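Local coordinates for protein pseudouridine synthase (Pyrococcus abyssi, PDB 2AUS) that probably isomerises specific uridines in RNA to pseudouridine, as an archaeal Cbf5-type pseudouridine synthase, at residues M304-Q307 with E308-R312. Sequence-based numbering, arbitrary orientation.
Sequences MSTQ and EMIER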
ATOM      1  N   MET A 304      -9.510   0.098  48.741  1.00 55.27           N
ATOM      2  CA  MET A 304     -10.051   1.058  49.684  1.00 54.23           C
ATOM      3  C   MET A 304      -9.897   2.461  49.119  1.00 53.01           C
ATOM      4  O   MET A 304      -9.314   2.648  48.054  1.00 51.26           O
ATOM      5  CB  MET A 304      -9.384   0.927  51.062  1.00 55.90           C
ATOM      6  CG  MET A 304      -7.893   0.672  51.072  1.00 59.07           C
ATOM      7  SD  MET A 304      -7.277   0.445  52.774  1.00 61.52           S
ATOM      8  CE  MET A 304      -7.572  -1.300  53.018  1.00 62.38           C
ATOM      9  N   SER A 305     -10.447   3.441  49.822  1.00 52.19           N
ATOM     10  CA  SER A 305     -10.385   4.828  49.379  1.00 51.48           C
ATOM     11  C   SER A 305      -9.131   5.496  49.910  1.00 49.77           C
ATOM     12  O   SER A 305      -8.459   4.964  50.797  1.00 48.34           O
ATOM     13  CB  SER A 305     -11.602   5.593  49.891  1.00 51.70           C
ATOM     14  OG  SER A 305     -11.580   5.641  51.307  1.00 54.41           O
ATOM     15  N   THR A 306      -8.828   6.670  49.368  1.00 47.84           N
ATOM     16  CA  THR A 306      -7.661   7.422  49.807  1.00 48.18           C
ATOM     17  C   THR A 306      -7.706   7.618  51.313  1.00 49.87           C
ATOM     18  O   THR A 306      -6.708   7.416  52.007  1.00 50.81           O
ATOM     19  CB  THR A 306      -7.598   8.818  49.152  1.00 44.71           C
ATOM     20  OG1 THR A 306      -7.257   8.688  47.768  1.00 43.12           O
ATOM     21  CG2 THR A 306      -6.560   9.681  49.842  1.00 43.58           C
ATOM     22  N   GLN A 307      -8.871   8.022  51.810  1.00 51.41           N
ATOM     23  CA  GLN A 307      -9.052   8.275  53.232  1.00 53.62           C
ATOM     24  C   GLN A 307      -8.765   7.035  54.070  1.00 52.25           C
ATOM     25  O   GLN A 307      -8.089   7.113  55.096  1.00 51.74           O
ATOM     26  CB  GLN A 307     -10.475   8.771  53.506  1.00 57.41           C
ATOM     27  CG  GLN A 307     -10.672   9.306  54.916  1.00 62.62           C
ATOM     28  CD  GLN A 307      -9.632  10.353  55.287  1.00 66.20           C
ATOM     29  OE1 GLN A 307      -9.411  11.314  54.547  1.00 68.71           O
ATOM     30  NE2 GLN A 307      -8.991  10.173  56.439  1.00 68.24           N
ATOM     31  N   GLU A 308      -9.291   5.896  53.640  1.00 51.63           N
ATOM     32  CA  GLU A 308      -9.060   4.653  54.361  1.00 53.43           C
ATOM     33  C   GLU A 308      -7.576   4.289  54.357  1.00 52.53           C
ATOM     34  O   GLU A 308      -7.034   3.839  55.369  1.00 52.27           O
ATOM     35  CB  GLU A 308      -9.892   3.527  53.741  1.00 54.91           C
ATOM     36  CG  GLU A 308     -11.280   3.405  54.349  1.00 60.56           C
ATOM     37  CD  GLU A 308     -12.305   2.836  53.387  1.00 63.66           C
ATOM     38  OE1 GLU A 308     -11.964   1.901  52.632  1.00 64.58           O
ATOM     39  OE2 GLU A 308     -13.460   3.323  53.399  1.00 65.79           O
ATOM     40  N   MET A 309      -6.913   4.498  53.224  1.00 50.76           N
ATOM     41  CA  MET A 309      -5.493   4.183  53.126  1.00 51.05           C
ATOM     42  C   MET A 309      -4.665   5.049  54.066  1.00 51.36           C
ATOM     43  O   MET A 309      -3.633   4.613  54.585  1.00 50.39           O
ATOM     44  CB  MET A 309      -5.007   4.334  51.680  1.00 49.45           C
ATOM     45  CG  MET A 309      -5.496   3.217  50.773  1.00 50.37           C
ATOM     46  SD  MET A 309      -4.841   3.283  49.098  1.00 52.50           S
ATOM     47  CE  MET A 309      -6.349   3.467  48.135  1.00 51.76           C
ATOM     48  N   ILE A 310      -5.124   6.273  54.298  1.00 52.50           N
ATOM     49  CA  ILE A 310      -4.415   7.173  55.191  1.00 54.06           C
ATOM     50  C   ILE A 310      -4.734   6.856  56.650  1.00 55.89           C
ATOM     51  O   ILE A 310      -3.836   6.820  57.494  1.00 55.33           O
ATOM     52  CB  ILE A 310      -4.788   8.636  54.919  1.00 54.66           C
ATOM     53  CG1 ILE A 310      -4.437   9.002  53.478  1.00 53.21           C
ATOM     54  CG2 ILE A 310      -4.044   9.548  55.885  1.00 54.70           C
ATOM     55  CD1 ILE A 310      -4.948  10.356  53.061  1.00 52.94           C
ATOM     56  N   GLU A 311      -6.009   6.609  56.937  1.00 57.44           N
ATOM     57  CA  GLU A 311      -6.445   6.314  58.301  1.00 61.64           C
ATOM     58  C   GLU A 311      -5.980   4.957  58.818  1.00 61.42           C
ATOM     59  O   GLU A 311      -5.308   4.876  59.844  1.00 61.44           O
ATOM     60  CB  GLU A 311      -7.972   6.382  58.398  1.00 63.94           C
ATOM     61  CG  GLU A 311      -8.573   7.698  57.955  1.00 69.72           C
ATOM     62  CD  GLU A 311     -10.091   7.681  57.969  1.00 72.69           C
ATOM     63  OE1 GLU A 311     -10.686   6.746  57.385  1.00 72.94           O
ATOM     64  OE2 GLU A 311     -10.687   8.605  58.564  1.00 75.25           O
ATOM     65  N   ARG A 312      -6.353   3.893  58.110  1.00 61.62           N
ATOM     66  CA  ARG A 312      -5.983   2.541  58.507  1.00 61.06           C
ATOM     67  C   ARG A 312      -4.477   2.357  58.539  1.00 60.41           C
ATOM     68  O   ARG A 312      -3.727   3.206  58.061  1.00 61.42           O
ATOM     69  CB  ARG A 312      -6.629   1.520  57.567  1.00 61.73           C
ATOM     70  CG  ARG A 312      -8.148   1.548  57.637  1.00 64.15           C
ATOM     71  CD  ARG A 312      -8.798   0.636  56.614  1.00 66.84           C
ATOM     72  NE  ARG A 312     -10.255   0.760  56.646  1.00 68.85           N
ATOM     73  CZ  ARG A 312     -11.070   0.282  55.710  1.00 70.36           C
ATOM     74  NH1 ARG A 312     -10.575  -0.363  54.658  1.00 71.61           N
ATOM     75  NH2 ARG A 312     -12.380   0.456  55.820  1.00 69.61           N
TER
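Ser-305 N-caps the short helix 306-311: its OG, turned back between the backbone N and the carbonyl carbon (chi1 64°), accepts from Glu-308 N at 3.3 Å. The first helical turn then closes through Met-309 N to Ser-305 O, 2.9 Å. Glu-308 reaches back over the start of the helix, its OE1 3.2 Å from Met-304 CB. The same OE1 forms a salt bridge with Arg-312 NH1 at 3.3 Å, one of charge, with no N-H aimed at the oxygen, which stands well out of the guanidinium plane; Glu-308 CG also lies over the centre of one guanidinium face. Met-304, bent at chi3 (86°), brings CE to the guanidinium edge, in its plane, 3.5 Å from Arg-312 NH1. The side chains of Met-304 and Met-309 cross at a slant, CG against CG at 3.5 Å. With Glu-308 replaced by alanine, the Arg-312 guanidinium would probably lose its carboxylate partner and the CG over its face, and be freer to swing. Farther round, the side chains of Thr-306 and Ile-310 lie side by side and point the same way, with CG2 of Thr-306 3.7 Å from CD1 of Ile-310. Within the PUA domain, Thr-306, Met-309 and Ile-310 seat the helix on Leu-277 of strand 274-278, Thr-306 OG1 is hydrogen-bonded to Asn-278 O, and Ile-19 of strand 18-20 meets Thr-306 and Ile-310.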